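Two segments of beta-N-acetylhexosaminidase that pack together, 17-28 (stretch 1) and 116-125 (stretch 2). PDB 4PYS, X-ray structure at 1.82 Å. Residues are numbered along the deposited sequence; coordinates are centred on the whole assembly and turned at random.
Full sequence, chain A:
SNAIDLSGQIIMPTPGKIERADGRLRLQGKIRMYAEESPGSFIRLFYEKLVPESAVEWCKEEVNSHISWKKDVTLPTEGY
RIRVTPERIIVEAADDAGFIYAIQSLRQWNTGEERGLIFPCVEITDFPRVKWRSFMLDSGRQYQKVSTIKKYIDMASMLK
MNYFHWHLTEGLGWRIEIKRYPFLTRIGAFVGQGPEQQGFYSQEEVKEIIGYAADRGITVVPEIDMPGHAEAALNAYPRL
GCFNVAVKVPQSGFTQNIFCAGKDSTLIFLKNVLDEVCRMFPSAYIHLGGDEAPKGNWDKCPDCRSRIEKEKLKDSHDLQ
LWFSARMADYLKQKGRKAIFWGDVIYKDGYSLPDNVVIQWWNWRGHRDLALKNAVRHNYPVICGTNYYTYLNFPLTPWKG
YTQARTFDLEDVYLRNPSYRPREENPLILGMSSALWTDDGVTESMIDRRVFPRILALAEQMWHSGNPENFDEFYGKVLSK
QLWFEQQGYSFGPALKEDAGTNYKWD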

# COMPACT_ATOMS: atom_id res chain seq x y z
N LYS A 17 -7.90 -19.22 12.62
CA LYS A 17 -8.00 -20.38 13.51
C LYS A 17 -6.66 -21.07 13.68
O LYS A 17 -5.98 -21.37 12.70
CB LYS A 17 -9.04 -21.38 12.99
CG LYS A 17 -9.32 -22.51 13.97
CD LYS A 17 -10.55 -23.30 13.56
CE LYS A 17 -10.94 -24.29 14.65
NZ LYS A 17 -11.91 -25.30 14.14
N ILE A 18 -6.28 -21.30 14.94
CA ILE A 18 -5.05 -22.02 15.25
C ILE A 18 -5.36 -23.11 16.25
O ILE A 18 -5.86 -22.82 17.33
CB ILE A 18 -4.00 -21.11 15.91
CG1 ILE A 18 -3.56 -20.00 14.97
CG2 ILE A 18 -2.80 -21.92 16.36
CD1 ILE A 18 -2.45 -19.15 15.55
N GLU A 19 -5.06 -24.35 15.89
CA GLU A 19 -5.30 -25.48 16.79
C GLU A 19 -4.00 -26.23 17.05
O GLU A 19 -3.52 -26.97 16.19
CB GLU A 19 -6.31 -26.45 16.18
CG GLU A 19 -7.69 -25.86 15.94
CD GLU A 19 -8.75 -26.94 15.81
OE1 GLU A 19 -9.57 -27.08 16.76
OE2 GLU A 19 -8.78 -27.65 14.78
N ARG A 20 -3.43 -26.03 18.24
CA ARG A 20 -2.18 -26.68 18.62
C ARG A 20 -2.36 -28.18 18.76
O ARG A 20 -3.43 -28.65 19.17
CB ARG A 20 -1.67 -26.11 19.95
CG ARG A 20 -1.47 -24.62 19.93
CD ARG A 20 -0.28 -24.28 19.06
NE ARG A 20 0.99 -24.59 19.71
CZ ARG A 20 1.74 -23.69 20.33
NH1 ARG A 20 1.35 -22.42 20.39
NH2 ARG A 20 2.89 -24.04 20.90
N ALA A 21 -1.33 -28.94 18.41
CA ALA A 21 -1.31 -30.37 18.68
C ALA A 21 -0.01 -30.73 19.38
O ALA A 21 0.93 -29.93 19.42
CB ALA A 21 -1.48 -31.17 17.40
N ASP A 22 0.06 -31.93 19.95
CA ASP A 22 1.26 -32.35 20.65
C ASP A 22 2.45 -32.53 19.70
O ASP A 22 2.29 -32.96 18.56
CB ASP A 22 1.01 -33.65 21.42
N GLY A 23 3.63 -32.17 20.18
CA GLY A 23 4.85 -32.47 19.45
C GLY A 23 5.37 -31.32 18.62
O GLY A 23 4.84 -30.20 18.63
N ARG A 24 6.45 -31.59 17.89
CA ARG A 24 7.03 -30.60 17.00
C ARG A 24 7.74 -31.30 15.86
O ARG A 24 8.11 -32.48 15.98
CB ARG A 24 8.01 -29.71 17.76
CG ARG A 24 9.04 -30.49 18.58
CD ARG A 24 9.88 -29.54 19.43
NE ARG A 24 9.10 -28.37 19.84
CZ ARG A 24 9.63 -27.27 20.36
NH1 ARG A 24 8.85 -26.25 20.69
NH2 ARG A 24 10.94 -27.18 20.54
N LEU A 25 7.91 -30.59 14.76
CA LEU A 25 8.62 -31.12 13.61
C LEU A 25 9.91 -30.35 13.43
O LEU A 25 9.89 -29.13 13.27
CB LEU A 25 7.77 -30.97 12.34
CG LEU A 25 8.46 -31.39 11.05
CD1 LEU A 25 8.67 -32.89 11.01
CD2 LEU A 25 7.66 -30.93 9.85
N ARG A 26 11.04 -31.05 13.47
CA ARG A 26 12.33 -30.41 13.24
C ARG A 26 12.80 -30.70 11.82
O ARG A 26 12.87 -31.86 11.41
CB ARG A 26 13.37 -30.87 14.26
CG ARG A 26 12.93 -30.75 15.72
CD ARG A 26 14.11 -30.80 16.70
NE ARG A 26 13.77 -31.43 17.98
CZ ARG A 26 13.33 -30.78 19.06
NH1 ARG A 26 13.05 -31.46 20.16
NH2 ARG A 26 13.18 -29.46 19.05
N LEU A 27 13.11 -29.64 11.08
CA LEU A 27 13.65 -29.78 9.74
C LEU A 27 15.05 -29.20 9.68
O LEU A 27 15.24 -27.98 9.69
CB LEU A 27 12.77 -29.06 8.71
CG LEU A 27 11.31 -29.51 8.60
CD1 LEU A 27 10.62 -28.81 7.44
CD2 LEU A 27 11.24 -31.01 8.43
N GLN A 28 16.03 -30.09 9.63
CA GLN A 28 17.43 -29.70 9.48
C GLN A 28 18.06 -30.57 8.40
O GLN A 28 17.78 -31.77 8.31
CB GLN A 28 18.18 -29.85 10.80
N GLY A 116 18.29 -24.45 11.53
CA GLY A 116 17.22 -25.05 10.75
C GLY A 116 15.87 -24.58 11.24
O GLY A 116 15.74 -23.49 11.82
N LEU A 117 14.85 -25.41 11.03
CA LEU A 117 13.48 -25.03 11.34
C LEU A 117 12.89 -25.97 12.39
O LEU A 117 13.14 -27.17 12.38
CB LEU A 117 12.64 -25.06 10.07
CG LEU A 117 13.05 -24.11 8.95
CD1 LEU A 117 12.24 -24.41 7.71
CD2 LEU A 117 12.84 -22.67 9.36
N ILE A 118 12.11 -25.40 13.31
CA ILE A 118 11.40 -26.19 14.31
C ILE A 118 9.98 -25.67 14.37
O ILE A 118 9.76 -24.50 14.69
CB ILE A 118 12.03 -26.07 15.70
CG1 ILE A 118 13.45 -26.64 15.69
CG2 ILE A 118 11.18 -26.81 16.73
CD1 ILE A 118 14.08 -26.72 17.06
N PHE A 119 9.03 -26.54 14.04
CA PHE A 119 7.63 -26.14 13.96
C PHE A 119 6.77 -26.95 14.92
O PHE A 119 6.64 -28.17 14.76
CB PHE A 119 7.08 -26.36 12.55
CG PHE A 119 7.71 -25.49 11.50
CD1 PHE A 119 7.53 -24.11 11.53
CD2 PHE A 119 8.46 -26.05 10.48
CE1 PHE A 119 8.10 -23.31 10.55
CE2 PHE A 119 9.03 -25.25 9.49
CZ PHE A 119 8.85 -23.88 9.53
N PRO A 120 6.18 -26.28 15.92
CA PRO A 120 5.27 -27.02 16.81
C PRO A 120 4.09 -27.54 16.00
O PRO A 120 3.65 -26.86 15.08
CB PRO A 120 4.80 -25.95 17.80
CG PRO A 120 5.93 -24.92 17.81
CD PRO A 120 6.43 -24.90 16.38
N CYS A 121 3.62 -28.73 16.31
CA CYS A 121 2.50 -29.29 15.55
C CYS A 121 1.27 -28.42 15.71
O CYS A 121 1.02 -27.85 16.78
CB CYS A 121 2.24 -30.73 15.98
SG CYS A 121 3.63 -31.82 15.59
N VAL A 122 0.50 -28.29 14.63
CA VAL A 122 -0.57 -27.30 14.59
C VAL A 122 -1.42 -27.50 13.34
O VAL A 122 -0.96 -28.09 12.35
CB VAL A 122 0.02 -25.87 14.59
CG1 VAL A 122 0.64 -25.54 13.24
CG2 VAL A 122 -1.04 -24.83 14.94
N GLU A 123 -2.66 -27.04 13.39
CA GLU A 123 -3.41 -26.78 12.17
C GLU A 123 -3.85 -25.33 12.18
O GLU A 123 -4.51 -24.87 13.12
CB GLU A 123 -4.62 -27.72 12.04
CG GLU A 123 -5.40 -27.50 10.75
CD GLU A 123 -6.43 -28.60 10.49
OE1 GLU A 123 -6.33 -29.68 11.11
OE2 GLU A 123 -7.32 -28.37 9.66
N ILE A 124 -3.46 -24.60 11.14
CA ILE A 124 -3.82 -23.19 11.00
C ILE A 124 -4.67 -23.06 9.76
O ILE A 124 -4.30 -23.57 8.69
CB ILE A 124 -2.55 -22.35 10.81
CG1 ILE A 124 -1.65 -22.45 12.04
CG2 ILE A 124 -2.92 -20.89 10.55
CD1 ILE A 124 -0.24 -21.92 11.79
N THR A 125 -5.83 -22.42 9.89
CA THR A 125 -6.71 -22.15 8.76
C THR A 125 -6.95 -20.66 8.76
O THR A 125 -7.34 -20.10 9.80
CB THR A 125 -8.06 -22.87 8.91
OG1 THR A 125 -7.82 -24.26 9.20
CG2 THR A 125 -8.85 -22.76 7.62
O HOH W 1 1.87 -26.84 19.24

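Strand 117-125 runs antiparallel to two successive strands of the other stretch, one on each side of a corner at Asp22. Narrow pairs of hydrogen bonds mark the register: Leu27 N to Leu117 O and Leu117 N to Leu27 O (2.8 and 2.9 Å), then Leu25 with Phe119 and Glu19 with Glu123; at the far end, the bond from Lys17 N to Thr125 O (3.0 Å) is weak. Between Arg20 and Arg24 the register slips by two residues, a beta bulge. Cys121 bridges it, its N donating to Gly23 O (3.0 Å) and its O accepting from Ala21 N (3.1 Å). Pro120, lacking an amide hydrogen, sits in a non-hydrogen-bonded pair with Arg24, where none is needed.

The small Cys121 side chain points into the bulge, its CB 3.4 Å from Asp22 O. Gly23 suits its positive phi; a CB there would be jammed against the preceding carbonyl. On one face, Ile18 CG2 meets Val122 CG2 at 3.7 Å, and Ile118 packs against two arginines: its CG2 is 3.8 Å from Arg24 NH2, over one guanidinium face, while its CD1 approaches Arg26 NH2 edgewise at 3.5 Å. A water joins Arg20 NE (2.5 Å) to Cys121 O (2.8 Å). The other face carries Leu25, Leu27, Leu117 and Phe119, apolar side chains suited to burial; Leu27 CD1 reaches the ring edge at Phe119 CE2 (4.4 Å).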